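Local coordinates for protein exocyst complex component EXO70 (Saccharomyces cerevisiae, PDB 2B1E) that helps assemble the exocyst complex, which tethers secretory vesicles to the sites of exocytosis, and binds phosphatidylinositol 4,5-bisphosphate and small GTPases, at residues K483-K489 against Y537-F541; Y530-Y534 against I548-P552. All coordinates share one frame; numbering follows the deposited sequence.

How the contacts relate
Both contacts lie near the C-terminal end of the elongated, all-helical rod, their centres 11 Å apart, and both involve the end of helix 512-537 or the loop leading from it to helix 552-563. Contact 1 sets the first turns of helix 483-504 against the start of that loop; contact 2 sets helix 512-537 against the loop's last residues and the start of helix 552-563. Each is partly buried, with four of seven touching residues buried in contact 1 and two in contact 2. Contact 1 joins its segments by carbon packing, whereas contact 2 adds a hydrogen bond, a bridging water and a CH-pi contact. They meet where Ile548 CD1 lies 4.0 Å from Phe541 CE2.

Contact 1 of 2, residues K483-K489 against Y537-F541; sequences KEQIKEK and YKDSF
Ile486 is the wedge of this contact, its two branches reaching different residues of 537-541. Ile486 CG2 lies 3.8 Å from Tyr537 CB, oblique to the tyrosine ring, and also packs against Phe541 CZ. The other branch runs to Ser540: with CG1 anti to the carbonyl carbon (chi1 -65°), Ile486 CD1 comes within 3.3 Å of Ser540 OG. That hydroxyl donates instead to Tyr537 O at 2.9 Å, and Ser540 N reaches the same carbonyl from the same face of its plane, so two bonds grip one acceptor at the end of helix 512-537.

Phe541 turns its ring tip into helix 483-504. Phe541 CZ is met obliquely by Lys487 CG at 3.4 Å, while Lys483 O lies near the ring plane, 3.9 Å from Phe541 CE1. Ser540 CB sits over the centre of one face, and His547 stacks on Phe541. The Lys487 chain crosses the phenyl group and then bends at its last two torsions, carrying Lys487 NZ to Glu484 OE2 at 2.7 Å, a salt bridge within the helix in which the ammonium comes from above the carboxylate plane. Lys489 crosses Tyr537 obliquely, but their polar ends bond elsewhere, NZ to Ser470 O and OH to Asp474. The contact thus packs the first turns of helix 483-504 on the C-terminal end of helix 512-537 and the loop that follows it, near the C-terminal end of the elongated helical rod of Exo70.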
ATOM      1  N   LYS A 483      31.045  45.464  49.228  1.00 19.05           N
ATOM      2  CA  LYS A 483      31.590  45.634  47.893  1.00 21.26           C
ATOM      3  C   LYS A 483      32.234  44.366  47.345  1.00 21.77           C
ATOM      4  O   LYS A 483      32.060  44.030  46.169  1.00 20.70           O
ATOM      5  CB  LYS A 483      32.606  46.777  47.894  1.00 21.54           C
ATOM      6  CG  LYS A 483      32.005  48.124  48.243  1.00 24.00           C
ATOM      7  CD  LYS A 483      33.060  49.207  48.202  1.00 26.87           C
ATOM      8  CE  LYS A 483      32.444  50.576  48.416  1.00 28.29           C
ATOM      9  NZ  LYS A 483      33.441  51.658  48.171  1.00 27.85           N
ATOM     10  N   GLU A 484      32.966  43.659  48.200  1.00 21.74           N
ATOM     11  CA  GLU A 484      33.645  42.439  47.792  1.00 22.37           C
ATOM     12  C   GLU A 484      32.715  41.318  47.380  1.00 21.71           C
ATOM     13  O   GLU A 484      32.983  40.628  46.399  1.00 21.23           O
ATOM     14  CB  GLU A 484      34.567  41.937  48.909  1.00 25.35           C
ATOM     15  CG  GLU A 484      35.910  42.638  48.929  1.00 28.78           C
ATOM     16  CD  GLU A 484      36.603  42.566  47.583  1.00 32.13           C
ATOM     17  OE1 GLU A 484      36.805  41.439  47.077  1.00 35.65           O
ATOM     18  OE2 GLU A 484      36.939  43.633  47.028  1.00 33.99           O
ATOM     19  N   GLN A 485      31.633  41.125  48.130  1.00 20.57           N
ATOM     20  CA  GLN A 485      30.681  40.061  47.819  1.00 21.99           C
ATOM     21  C   GLN A 485      29.886  40.403  46.560  1.00 21.29           C
ATOM     22  O   GLN A 485      29.461  39.519  45.815  1.00 19.73           O
ATOM     23  CB  GLN A 485      29.724  39.842  48.997  1.00 25.96           C
ATOM     24  CG  GLN A 485      28.864  38.586  48.881  1.00 33.23           C
ATOM     25  CD  GLN A 485      29.692  37.309  48.827  1.00 36.85           C
ATOM     26  OE1 GLN A 485      30.457  37.088  47.887  1.00 38.38           O
ATOM     27  NE2 GLN A 485      29.546  36.465  49.844  1.00 37.09           N
ATOM     28  N   ILE A 486      29.689  41.694  46.328  1.00 20.01           N
ATOM     29  CA  ILE A 486      28.957  42.133  45.152  1.00 19.28           C
ATOM     30  C   ILE A 486      29.798  41.951  43.888  1.00 18.63           C
ATOM     31  O   ILE A 486      29.309  41.433  42.891  1.00 20.03           O
ATOM     32  CB  ILE A 486      28.514  43.600  45.307  1.00 17.53           C
ATOM     33  CG1 ILE A 486      27.512  43.691  46.462  1.00 14.80           C
ATOM     34  CG2 ILE A 486      27.873  44.108  44.007  1.00 15.31           C
ATOM     35  CD1 ILE A 486      27.242  45.087  46.948  1.00 13.59           C
ATOM     36  N   LYS A 487      31.060  42.367  43.917  1.00 19.81           N
ATOM     37  CA  LYS A 487      31.898  42.194  42.735  1.00 21.49           C
ATOM     38  C   LYS A 487      31.978  40.706  42.403  1.00 20.29           C
ATOM     39  O   LYS A 487      31.959  40.313  41.239  1.00 16.78           O
ATOM     40  CB  LYS A 487      33.308  42.741  42.965  1.00 24.93           C
ATOM     41  CG  LYS A 487      33.384  44.256  43.012  1.00 28.61           C
ATOM     42  CD  LYS A 487      34.827  44.743  42.969  1.00 32.01           C
ATOM     43  CE  LYS A 487      35.628  44.236  44.160  1.00 34.43           C
ATOM     44  NZ  LYS A 487      35.033  44.681  45.452  1.00 36.57           N
ATOM     45  N   GLU A 488      32.062  39.882  43.440  1.00 20.91           N
ATOM     46  CA  GLU A 488      32.134  38.449  43.244  1.00 21.13           C
ATOM     47  C   GLU A 488      30.895  37.954  42.507  1.00 19.70           C
ATOM     48  O   GLU A 488      30.991  37.050  41.679  1.00 19.17           O
ATOM     49  CB  GLU A 488      32.265  37.727  44.582  1.00 22.66           C
ATOM     50  CG  GLU A 488      32.336  36.218  44.441  1.00 28.56           C
ATOM     51  CD  GLU A 488      33.603  35.750  43.742  1.00 33.24           C
ATOM     52  OE1 GLU A 488      33.619  34.598  43.252  1.00 35.03           O
ATOM     53  OE2 GLU A 488      34.586  36.525  43.692  1.00 34.95           O
ATOM     54  N   LYS A 489      29.729  38.534  42.794  1.00 18.52           N
ATOM     55  CA  LYS A 489      28.524  38.085  42.100  1.00 17.85           C
ATOM     56  C   LYS A 489      28.628  38.398  40.612  1.00 15.54           C
ATOM     57  O   LYS A 489      28.213  37.596  39.775  1.00 13.74           O
ATOM     58  CB  LYS A 489      27.261  38.738  42.668  1.00 18.60           C
ATOM     59  CG  LYS A 489      26.883  38.268  44.067  1.00 19.47           C
ATOM     60  CD  LYS A 489      25.549  38.866  44.501  1.00 18.09           C
ATOM     61  CE  LYS A 489      25.366  38.775  46.014  1.00 21.47           C
ATOM     62  NZ  LYS A 489      25.447  37.374  46.513  1.00 18.70           N
ATOM     63  N   TYR A 537      22.637  46.624  41.772  1.00 13.52           N
ATOM     64  CA  TYR A 537      23.948  46.771  42.397  1.00 14.60           C
ATOM     65  C   TYR A 537      24.954  47.769  41.827  1.00 14.53           C
ATOM     66  O   TYR A 537      26.020  47.955  42.412  1.00 15.33           O
ATOM     67  CB  TYR A 537      24.637  45.414  42.436  1.00 13.63           C
ATOM     68  CG  TYR A 537      23.926  44.364  43.248  1.00 16.09           C
ATOM     69  CD1 TYR A 537      23.330  43.262  42.633  1.00 15.09           C
ATOM     70  CD2 TYR A 537      23.902  44.440  44.642  1.00 16.33           C
ATOM     71  CE1 TYR A 537      22.737  42.248  43.394  1.00 17.43           C
ATOM     72  CE2 TYR A 537      23.314  43.447  45.399  1.00 15.83           C
ATOM     73  CZ  TYR A 537      22.739  42.353  44.780  1.00 16.00           C
ATOM     74  OH  TYR A 537      22.190  41.358  45.563  1.00 16.26           O
ATOM     75  N   LYS A 538      24.644  48.395  40.701  1.00 14.92           N
ATOM     76  CA  LYS A 538      25.596  49.312  40.089  1.00 16.00           C
ATOM     77  C   LYS A 538      26.068  50.421  41.026  1.00 17.08           C
ATOM     78  O   LYS A 538      27.249  50.783  41.032  1.00 17.53           O
ATOM     79  CB  LYS A 538      24.999  49.933  38.818  1.00 18.31           C
ATOM     80  CG  LYS A 538      23.794  50.815  39.071  1.00 22.61           C
ATOM     81  CD  LYS A 538      23.319  51.493  37.795  1.00 28.95           C
ATOM     82  CE  LYS A 538      24.294  52.581  37.342  1.00 30.36           C
ATOM     83  NZ  LYS A 538      24.270  53.764  38.257  1.00 31.49           N
ATOM     84  N   ASP A 539      25.165  50.952  41.833  1.00 15.52           N
ATOM     85  CA  ASP A 539      25.552  52.041  42.715  1.00 16.30           C
ATOM     86  C   ASP A 539      26.260  51.625  43.994  1.00 16.17           C
ATOM     87  O   ASP A 539      26.339  52.406  44.942  1.00 14.95           O
ATOM     88  CB  ASP A 539      24.340  52.919  43.033  1.00 17.27           C
ATOM     89  CG  ASP A 539      23.872  53.706  41.825  1.00 19.51           C
ATOM     90  OD1 ASP A 539      24.747  54.172  41.067  1.00 19.39           O
ATOM     91  OD2 ASP A 539      22.646  53.866  41.639  1.00 19.65           O
ATOM     92  N   SER A 540      26.774  50.396  44.024  1.00 16.25           N
ATOM     93  CA  SER A 540      27.513  49.926  45.188  1.00 18.74           C
ATOM     94  C   SER A 540      28.932  50.487  45.076  1.00 19.90           C
ATOM     95  O   SER A 540      29.679  50.500  46.048  1.00 20.38           O
ATOM     96  CB  SER A 540      27.576  48.395  45.222  1.00 21.89           C
ATOM     97  OG  SER A 540      26.283  47.818  45.286  1.00 21.08           O
ATOM     98  N   PHE A 541      29.283  50.966  43.882  1.00 18.15           N
ATOM     99  CA  PHE A 541      30.618  51.511  43.620  1.00 19.62           C
ATOM    100  C   PHE A 541      30.559  52.985  43.196  1.00 19.61           C
ATOM    101  O   PHE A 541      29.551  53.437  42.657  1.00 18.93           O
ATOM    102  CB  PHE A 541      31.285  50.684  42.515  1.00 19.26           C
ATOM    103  CG  PHE A 541      31.168  49.204  42.722  1.00 17.50           C
ATOM    104  CD1 PHE A 541      31.917  48.564  43.700  1.00 18.94           C
ATOM    105  CD2 PHE A 541      30.271  48.457  41.966  1.00 18.37           C
ATOM    106  CE1 PHE A 541      31.773  47.204  43.929  1.00 19.66           C
ATOM    107  CE2 PHE A 541      30.116  47.094  42.184  1.00 19.55           C
ATOM    108  CZ  PHE A 541      30.867  46.462  43.170  1.00 19.04           C
TER

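Contact 2 of 2, residues Y530-Y534 against I548-P552; sequences YERFY and IKYTP
A proline-led helix start is packed here against the last turns of the preceding helix: Thr551 is the N-cap of helix 552-563, and Pro552, its first residue, lies on Tyr534 of helix 512-537. The evidence is a CH-pi contact, with Pro552 CD 3.4 Å from the centroid of the Tyr534 ring and only 10° off its normal. The two side chains cross at about a right angle. With CG placed opposite the backbone N (chi1 176°), Tyr534 offers this face to the proline and runs alongside Thr551, its OH lying 3.7 Å from Thr551 CG2. At the ring edge, Ile548 CG2 lies in plane, 3.9 Å from Tyr534 CE1. With an alanine here the ring is gone, which would probably leave Pro552 CD without its aromatic partner and open a gap beside Ile548 CG2.

One turn earlier, Tyr530 supplies the polar link. Its OH donates to Tyr550 O at 2.6 Å, the C=O...O angle being 142° and the donor tilted out of the carbonyl plane. A water donates to the same hydroxyl at 2.8 Å and accepts from Tyr550 N, so both backbone polar groups of Tyr550 are tied to one phenol. The Tyr530 ring turns its edge to this strip of backbone, with Pro552 N in its plane, and meets Phe493 of helix 483-504. Glu531 adds CG against Pro552 CB at 3.8 Å. Together these contacts fasten a capped helix N-terminus to its predecessor, at the connection between two consecutive helices near the C-terminal end of the Exo70 rod.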
ATOM      1  N   TYR A 530      19.705  40.589  33.599  1.00 11.84           N
ATOM      2  CA  TYR A 530      20.930  41.347  33.802  1.00 13.07           C
ATOM      3  C   TYR A 530      20.672  42.830  34.055  1.00 12.76           C
ATOM      4  O   TYR A 530      21.361  43.451  34.868  1.00 12.20           O
ATOM      5  CB  TYR A 530      21.898  41.187  32.618  1.00 12.01           C
ATOM      6  CG  TYR A 530      23.265  41.739  32.947  1.00 10.33           C
ATOM      7  CD1 TYR A 530      24.093  41.093  33.867  1.00 12.26           C
ATOM      8  CD2 TYR A 530      23.691  42.957  32.416  1.00 10.10           C
ATOM      9  CE1 TYR A 530      25.310  41.650  34.260  1.00 10.28           C
ATOM     10  CE2 TYR A 530      24.903  43.527  32.800  1.00  9.27           C
ATOM     11  CZ  TYR A 530      25.704  42.869  33.728  1.00 11.29           C
ATOM     12  OH  TYR A 530      26.867  43.448  34.160  1.00  6.99           O
ATOM     13  N   GLU A 531      19.698  43.409  33.355  1.00 12.66           N
ATOM     14  CA  GLU A 531      19.387  44.814  33.563  1.00 13.71           C
ATOM     15  C   GLU A 531      18.936  45.049  35.003  1.00 12.57           C
ATOM     16  O   GLU A 531      19.313  46.041  35.622  1.00 12.49           O
ATOM     17  CB  GLU A 531      18.299  45.277  32.587  1.00 19.63           C
ATOM     18  CG  GLU A 531      18.742  45.178  31.135  1.00 24.26           C
ATOM     19  CD  GLU A 531      17.792  45.844  30.170  1.00 29.85           C
ATOM     20  OE1 GLU A 531      16.600  45.455  30.134  1.00 31.78           O
ATOM     21  OE2 GLU A 531      18.247  46.753  29.438  1.00 31.66           O
ATOM     22  N   ARG A 532      18.132  44.133  35.533  1.00 11.43           N
ATOM     23  CA  ARG A 532      17.639  44.242  36.906  1.00 12.47           C
ATOM     24  C   ARG A 532      18.773  44.053  37.914  1.00 12.40           C
ATOM     25  O   ARG A 532      18.857  44.760  38.919  1.00 13.03           O
ATOM     26  CB  ARG A 532      16.544  43.198  37.147  1.00 13.59           C
ATOM     27  CG  ARG A 532      15.261  43.489  36.384  1.00 15.89           C
ATOM     28  CD  ARG A 532      14.365  42.273  36.258  1.00 14.92           C
ATOM     29  NE  ARG A 532      13.199  42.615  35.451  1.00 12.92           N
ATOM     30  CZ  ARG A 532      12.547  41.766  34.668  1.00 10.74           C
ATOM     31  NH1 ARG A 532      12.934  40.502  34.579  1.00 15.20           N
ATOM     32  NH2 ARG A 532      11.519  42.193  33.952  1.00 17.59           N
ATOM     33  N   PHE A 533      19.637  43.084  37.640  1.00 11.56           N
ATOM     34  CA  PHE A 533      20.783  42.784  38.499  1.00 11.67           C
ATOM     35  C   PHE A 533      21.754  43.970  38.519  1.00 13.11           C
ATOM     36  O   PHE A 533      22.207  44.414  39.585  1.00 12.74           O
ATOM     37  CB  PHE A 533      21.479  41.522  37.958  1.00 13.14           C
ATOM     38  CG  PHE A 533      22.790  41.204  38.617  1.00 12.80           C
ATOM     39  CD1 PHE A 533      22.868  40.988  39.987  1.00 17.08           C
ATOM     40  CD2 PHE A 533      23.947  41.065  37.849  1.00 16.67           C
ATOM     41  CE1 PHE A 533      24.080  40.634  40.589  1.00 14.13           C
ATOM     42  CE2 PHE A 533      25.156  40.713  38.439  1.00 15.21           C
ATOM     43  CZ  PHE A 533      25.222  40.498  39.809  1.00 16.50           C
ATOM     44  N   TYR A 534      22.074  44.477  37.333  1.00 12.70           N
ATOM     45  CA  TYR A 534      22.983  45.613  37.194  1.00 12.90           C
ATOM     46  C   TYR A 534      22.392  46.833  37.895  1.00 11.37           C
ATOM     47  O   TYR A 534      23.080  47.536  38.622  1.00 11.08           O
ATOM     48  CB  TYR A 534      23.198  45.921  35.708  1.00 12.68           C
ATOM     49  CG  TYR A 534      24.055  47.138  35.410  1.00 14.59           C
ATOM     50  CD1 TYR A 534      25.447  47.035  35.296  1.00 14.78           C
ATOM     51  CD2 TYR A 534      23.471  48.384  35.205  1.00 14.82           C
ATOM     52  CE1 TYR A 534      26.231  48.158  34.974  1.00 18.72           C
ATOM     53  CE2 TYR A 534      24.240  49.504  34.888  1.00 17.40           C
ATOM     54  CZ  TYR A 534      25.613  49.384  34.772  1.00 18.86           C
ATOM     55  OH  TYR A 534      26.358  50.491  34.445  1.00 22.85           O
ATOM     56  N   ILE A 548      32.528  46.609  37.386  1.00 19.31           N
ATOM     57  CA  ILE A 548      31.550  45.819  36.662  1.00 16.79           C
ATOM     58  C   ILE A 548      31.970  45.791  35.197  1.00 16.04           C
ATOM     59  O   ILE A 548      31.936  46.806  34.510  1.00 14.53           O
ATOM     60  CB  ILE A 548      30.153  46.434  36.806  1.00 15.60           C
ATOM     61  CG1 ILE A 548      29.702  46.343  38.268  1.00 13.66           C
ATOM     62  CG2 ILE A 548      29.176  45.716  35.897  1.00 18.05           C
ATOM     63  CD1 ILE A 548      28.443  47.150  38.574  1.00 13.45           C
ATOM     64  N   LYS A 549      32.360  44.615  34.720  1.00 16.96           N
ATOM     65  CA  LYS A 549      32.822  44.465  33.343  1.00 16.02           C
ATOM     66  C   LYS A 549      31.848  44.912  32.254  1.00 16.27           C
ATOM     67  O   LYS A 549      32.241  45.622  31.323  1.00 13.34           O
ATOM     68  CB  LYS A 549      33.242  43.005  33.094  1.00 17.25           C
ATOM     69  CG  LYS A 549      33.963  42.766  31.771  1.00 18.71           C
ATOM     70  CD  LYS A 549      34.567  41.364  31.704  1.00 19.80           C
ATOM     71  CE  LYS A 549      35.322  41.142  30.403  1.00 22.10           C
ATOM     72  NZ  LYS A 549      35.990  39.806  30.373  1.00 21.60           N
ATOM     73  N   TYR A 550      30.584  44.513  32.365  1.00 14.10           N
ATOM     74  CA  TYR A 550      29.594  44.852  31.347  1.00 14.78           C
ATOM     75  C   TYR A 550      28.407  45.699  31.787  1.00 14.81           C
ATOM     76  O   TYR A 550      27.785  45.431  32.818  1.00 13.68           O
ATOM     77  CB  TYR A 550      28.996  43.580  30.729  1.00 14.71           C
ATOM     78  CG  TYR A 550      29.977  42.582  30.167  1.00 16.19           C
ATOM     79  CD1 TYR A 550      30.550  42.764  28.911  1.00 18.32           C
ATOM     80  CD2 TYR A 550      30.299  41.426  30.877  1.00 15.32           C
ATOM     81  CE1 TYR A 550      31.416  41.807  28.371  1.00 19.24           C
ATOM     82  CE2 TYR A 550      31.159  40.472  30.349  1.00 15.46           C
ATOM     83  CZ  TYR A 550      31.709  40.664  29.099  1.00 16.71           C
ATOM     84  OH  TYR A 550      32.535  39.699  28.570  1.00 20.23           O
ATOM     85  N   THR A 551      28.086  46.716  30.994  1.00 13.71           N
ATOM     86  CA  THR A 551      26.891  47.505  31.257  1.00 12.62           C
ATOM     87  C   THR A 551      25.866  46.685  30.473  1.00 12.87           C
ATOM     88  O   THR A 551      26.242  45.853  29.635  1.00 11.27           O
ATOM     89  CB  THR A 551      26.965  48.931  30.647  1.00 12.90           C
ATOM     90  OG1 THR A 551      27.167  48.842  29.231  1.00 12.72           O
ATOM     91  CG2 THR A 551      28.096  49.720  31.279  1.00 15.28           C
ATOM     92  N   PRO A 552      24.565  46.867  30.745  1.00 11.90           N
ATOM     93  CA  PRO A 552      23.616  46.066  29.973  1.00 12.61           C
ATOM     94  C   PRO A 552      23.791  46.270  28.465  1.00 13.19           C
ATOM     95  O   PRO A 552      23.702  45.320  27.684  1.00 13.98           O
ATOM     96  CB  PRO A 552      22.266  46.550  30.487  1.00 12.67           C
ATOM     97  CG  PRO A 552      22.573  46.818  31.964  1.00 12.68           C
ATOM     98  CD  PRO A 552      23.900  47.550  31.872  1.00 12.64           C
TER
HETATM   99  O   HOH W   1      29.455  42.453  34.057  1.00 17.93           O